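Local structure of LIP (Serratia marcescens, 4A1R) at residues P7-V13 / D129-I135. The protein is a membrane-bound component of the type VI secretion system, probably an outer-membrane lipoprotein of the TssJ family that helps anchor the secretion machinery. Sequence-based numbering, arbitrary orientation.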
ATOM      1  N   PRO A   7       9.129  -1.721 -14.694  1.00 77.69           N
ATOM      2  CA  PRO A   7       7.931  -2.340 -15.277  1.00 70.49           C
ATOM      3  C   PRO A   7       6.694  -1.439 -15.148  1.00 52.39           C
ATOM      4  O   PRO A   7       6.692  -0.498 -14.351  1.00 49.67           O
ATOM      5  CB  PRO A   7       7.766  -3.635 -14.461  1.00 66.25           C
ATOM      6  CG  PRO A   7       8.999  -3.764 -13.625  1.00 69.59           C
ATOM      7  CD  PRO A   7       9.474  -2.365 -13.415  1.00 66.74           C
ATOM      8  N   SER A   8       5.666  -1.711 -15.948  1.00 41.46           N
ATOM      9  CA  SER A   8       4.581  -0.741 -16.158  1.00 38.01           C
ATOM     10  C   SER A   8       3.444  -0.810 -15.143  1.00 31.29           C
ATOM     11  O   SER A   8       2.657   0.149 -14.998  1.00 30.97           O
ATOM     12  CB  SER A   8       3.980  -0.901 -17.555  1.00 32.14           C
ATOM     13  OG  SER A   8       3.316  -2.143 -17.679  1.00 34.18           O
ATOM     14  N   ARG A   9       3.315  -1.953 -14.500  1.00 25.87           N
ATOM     15  CA  ARG A   9       2.247  -2.105 -13.508  1.00 26.51           C
ATOM     16  C   ARG A   9       2.675  -2.788 -12.227  1.00 27.49           C
ATOM     17  O   ARG A   9       3.788  -3.344 -12.131  1.00 25.18           O
ATOM     18  CB  ARG A   9       0.960  -2.694 -14.105  0.54 25.73           C
ATOM     19  CG  ARG A   9       1.054  -3.923 -14.990  0.54 28.08           C
ATOM     20  CD  ARG A   9      -0.301  -4.205 -15.670  0.54 26.49           C
ATOM     21  NE  ARG A   9      -1.420  -4.358 -14.715  0.54 31.96           N
ATOM     22  CZ  ARG A   9      -2.388  -3.454 -14.486  0.54 20.95           C
ATOM     23  NH1 ARG A   9      -2.430  -2.309 -15.141  0.54 26.37           N
ATOM     24  NH2 ARG A   9      -3.321  -3.713 -13.591  0.54 24.84           N
ATOM     25  N   TYR A  10       1.819  -2.689 -11.205  1.00 23.41           N
ATOM     26  CA  TYR A  10       2.130  -3.277  -9.886  1.00 24.63           C
ATOM     27  C   TYR A  10       0.898  -3.969  -9.354  1.00 26.93           C
ATOM     28  O   TYR A  10      -0.237  -3.680  -9.790  1.00 24.02           O
ATOM     29  CB  TYR A  10       2.584  -2.187  -8.892  1.00 27.09           C
ATOM     30  CG  TYR A  10       1.479  -1.190  -8.580  1.00 24.06           C
ATOM     31  CD1 TYR A  10       1.317  -0.068  -9.380  1.00 28.72           C
ATOM     32  CD2 TYR A  10       0.580  -1.388  -7.512  1.00 34.30           C
ATOM     33  CE1 TYR A  10       0.287   0.832  -9.166  1.00 38.85           C
ATOM     34  CE2 TYR A  10      -0.461  -0.483  -7.283  1.00 40.68           C
ATOM     35  CZ  TYR A  10      -0.588   0.638  -8.119  1.00 38.39           C
ATOM     36  OH  TYR A  10      -1.557   1.600  -7.950  1.00 38.43           O
ATOM     37  N   SER A  11       1.095  -4.868  -8.401  1.00 24.71           N
ATOM     38  CA  SER A  11      -0.035  -5.338  -7.604  1.00 27.17           C
ATOM     39  C   SER A  11       0.383  -5.810  -6.222  1.00 28.88           C
ATOM     40  O   SER A  11       1.548  -6.221  -5.992  1.00 23.00           O
ATOM     41  CB  SER A  11      -0.826  -6.415  -8.326  1.00 29.37           C
ATOM     42  OG  SER A  11      -0.172  -7.641  -8.237  1.00 30.46           O
ATOM     43  N   LEU A  12      -0.575  -5.714  -5.303  1.00 23.59           N
ATOM     44  CA  LEU A  12      -0.389  -6.103  -3.910  1.00 22.66           C
ATOM     45  C   LEU A  12      -1.423  -7.131  -3.590  1.00 28.71           C
ATOM     46  O   LEU A  12      -2.617  -6.961  -3.924  1.00 28.06           O
ATOM     47  CB  LEU A  12      -0.594  -4.879  -3.008  1.00 20.22           C
ATOM     48  CG  LEU A  12       0.341  -3.687  -3.196  1.00 26.85           C
ATOM     49  CD1 LEU A  12       0.069  -2.553  -2.222  1.00 26.08           C
ATOM     50  CD2 LEU A  12       1.772  -4.156  -3.016  1.00 29.07           C
ATOM     51  N   VAL A  13      -1.000  -8.201  -2.922  1.00 21.92           N
ATOM     52  CA  VAL A  13      -1.932  -9.222  -2.531  1.00 20.99           C
ATOM     53  C   VAL A  13      -2.067  -9.191  -1.007  1.00 25.97           C
ATOM     54  O   VAL A  13      -1.061  -9.271  -0.303  1.00 28.34           O
ATOM     55  CB  VAL A  13      -1.441 -10.622  -2.924  1.00 23.88           C
ATOM     56  CG1 VAL A  13      -2.555 -11.628  -2.674  1.00 27.56           C
ATOM     57  CG2 VAL A  13      -1.014 -10.673  -4.375  1.00 31.24           C
ATOM     58  N   ASP A 129       6.220  -7.819 -16.698  1.00 31.90           N
ATOM     59  CA  ASP A 129       6.414  -6.451 -16.241  1.00 37.31           C
ATOM     60  C   ASP A 129       5.340  -6.047 -15.222  1.00 32.53           C
ATOM     61  O   ASP A 129       4.875  -4.907 -15.197  1.00 48.62           O
ATOM     62  CB  ASP A 129       6.490  -5.465 -17.412  1.00 41.96           C
ATOM     63  CG  ASP A 129       5.158  -5.270 -18.087  1.00 56.61           C
ATOM     64  OD1 ASP A 129       4.451  -6.284 -18.306  1.00 56.81           O
ATOM     65  OD2 ASP A 129       4.820  -4.104 -18.386  1.00 67.10           O
ATOM     66  N   GLU A 130       4.953  -7.000 -14.390  1.00 25.94           N
ATOM     67  CA  GLU A 130       4.183  -6.700 -13.198  1.00 27.44           C
ATOM     68  C   GLU A 130       4.901  -7.069 -11.891  1.00 26.81           C
ATOM     69  O   GLU A 130       5.095  -8.248 -11.578  1.00 32.30           O
ATOM     70  CB  GLU A 130       2.818  -7.365 -13.253  1.00 28.00           C
ATOM     71  CG  GLU A 130       1.900  -6.919 -12.125  1.00 33.25           C
ATOM     72  CD  GLU A 130       0.560  -7.632 -12.160  1.00 37.59           C
ATOM     73  OE1 GLU A 130       0.540  -8.861 -12.367  1.00 46.27           O
ATOM     74  OE2 GLU A 130      -0.476  -6.977 -11.979  1.00 33.81           O
ATOM     75  N   LEU A 131       5.227  -6.040 -11.112  1.00 28.21           N
ATOM     76  CA  LEU A 131       5.784  -6.195  -9.768  1.00 25.62           C
ATOM     77  C   LEU A 131       4.694  -6.613  -8.802  1.00 27.33           C
ATOM     78  O   LEU A 131       3.633  -5.971  -8.733  1.00 29.53           O
ATOM     79  CB  LEU A 131       6.352  -4.868  -9.289  1.00 26.74           C
ATOM     80  CG  LEU A 131       7.482  -4.260 -10.113  1.00 37.06           C
ATOM     81  CD1 LEU A 131       7.599  -2.768  -9.860  1.00 42.44           C
ATOM     82  CD2 LEU A 131       8.805  -4.959  -9.851  1.00 34.47           C
ATOM     83  N   GLU A 132       4.982  -7.639  -8.018  1.00 25.40           N
ATOM     84  CA  GLU A 132       4.062  -8.152  -7.023  1.00 28.01           C
ATOM     85  C   GLU A 132       4.664  -8.181  -5.609  1.00 34.52           C
ATOM     86  O   GLU A 132       5.751  -8.736  -5.377  1.00 32.17           O
ATOM     87  CB  GLU A 132       3.647  -9.584  -7.368  1.00 33.94           C
ATOM     88  CG  GLU A 132       2.920  -9.782  -8.676  1.00 42.88           C
ATOM     89  CD  GLU A 132       2.167 -11.098  -8.717  1.00 60.14           C
ATOM     90  OE1 GLU A 132       1.426 -11.391  -7.746  1.00 65.41           O
ATOM     91  OE2 GLU A 132       2.306 -11.834  -9.718  1.00 53.49           O
ATOM     92  N   ALA A 133       3.922  -7.623  -4.658  1.00 35.56           N
ATOM     93  CA  ALA A 133       4.269  -7.738  -3.241  1.00 34.79           C
ATOM     94  C   ALA A 133       3.087  -8.314  -2.435  1.00 37.51           C
ATOM     95  O   ALA A 133       1.932  -8.300  -2.892  1.00 29.30           O
ATOM     96  CB  ALA A 133       4.750  -6.392  -2.696  1.00 26.05           C
ATOM     97  N   HIS A 134       3.397  -8.886  -1.276  1.00 27.93           N
ATOM     98  CA  HIS A 134       2.406  -9.492  -0.410  1.00 31.47           C
ATOM     99  C   HIS A 134       2.431  -8.777   0.921  1.00 28.76           C
ATOM    100  O   HIS A 134       3.505  -8.604   1.522  1.00 23.85           O
ATOM    101  CB  HIS A 134       2.717 -10.988  -0.224  0.58 35.51           C
ATOM    102  CG  HIS A 134       2.526 -11.829  -1.481  0.58 33.43           C
ATOM    103  ND1 HIS A 134       1.783 -12.948  -1.497  0.58 38.53           N
ATOM    104  CD2 HIS A 134       3.012 -11.668  -2.778  0.58 36.28           C
ATOM    105  CE1 HIS A 134       1.788 -13.479  -2.734  0.58 34.93           C
ATOM    106  NE2 HIS A 134       2.539 -12.691  -3.516  0.58 42.35           N
ATOM    107  N   ILE A 135       1.253  -8.354   1.371  1.00 26.55           N
ATOM    108  CA  ILE A 135       1.083  -7.560   2.601  1.00 27.66           C
ATOM    109  C   ILE A 135       0.102  -8.278   3.516  1.00 26.91           C
ATOM    110  O   ILE A 135      -0.916  -8.843   3.067  1.00 26.61           O
ATOM    111  CB  ILE A 135       0.548  -6.124   2.317  1.00 29.72           C
ATOM    112  CG1 ILE A 135       1.406  -5.390   1.283  1.00 31.48           C
ATOM    113  CG2 ILE A 135       0.416  -5.284   3.597  1.00 27.10           C
ATOM    114  CD1 ILE A 135       2.861  -5.200   1.678  1.00 32.35           C
TER
HETATM  115  O   HOH W   1      -0.626  -9.854  -9.965  1.00 43.69           O
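Ser8 OG donates to Asp129 OD2 at 2.6 Å, reaching the carboxylate from above its plane, 35° out of it. Both side chains are short, and with chi1 near +70° each folds back over its own backbone, which suits a polar clasp just ahead of the paired strands. Beyond it, 9-13 and 130-135 run parallel: Ser11 bonds through N and O to Leu131 and Ala133, and Val13 likewise to Ala133 and Ile135, as parallel pairing requires, with Ser11 N to Leu131 O at 2.8 Å. On one face Glu130, CG anti to its backbone N (chi1 -172°), stretches over the neighbouring strand. In the conformer modelled for Arg9, NE makes a long, weak salt bridge to Glu130 OE2 (3.9 Å). One water joins the strands, its O 2.8 Å from both Ser11 OG and Glu130 OE1, donating to OE1. Further along, Val13 and the modelled His134 conformer point the same way, so the beta-branched valine lays CB over the imidazole face in a CH-pi contact. The face of Tyr10, Leu12, Leu131 and Ala133 is largely apolar, Leu12 CD2 meeting the small Ala133 CB at 3.7 Å. From the preceding loop, the loosely ordered Pro7 ring lies across Leu131 (CG to CG, 3.9 Å). Tyr10 and Leu12 continue inward to Val35 of strand 31-38. This parallel pair, central in an otherwise antiparallel four-stranded sheet, forms part of one layer of the beta-sandwich fold.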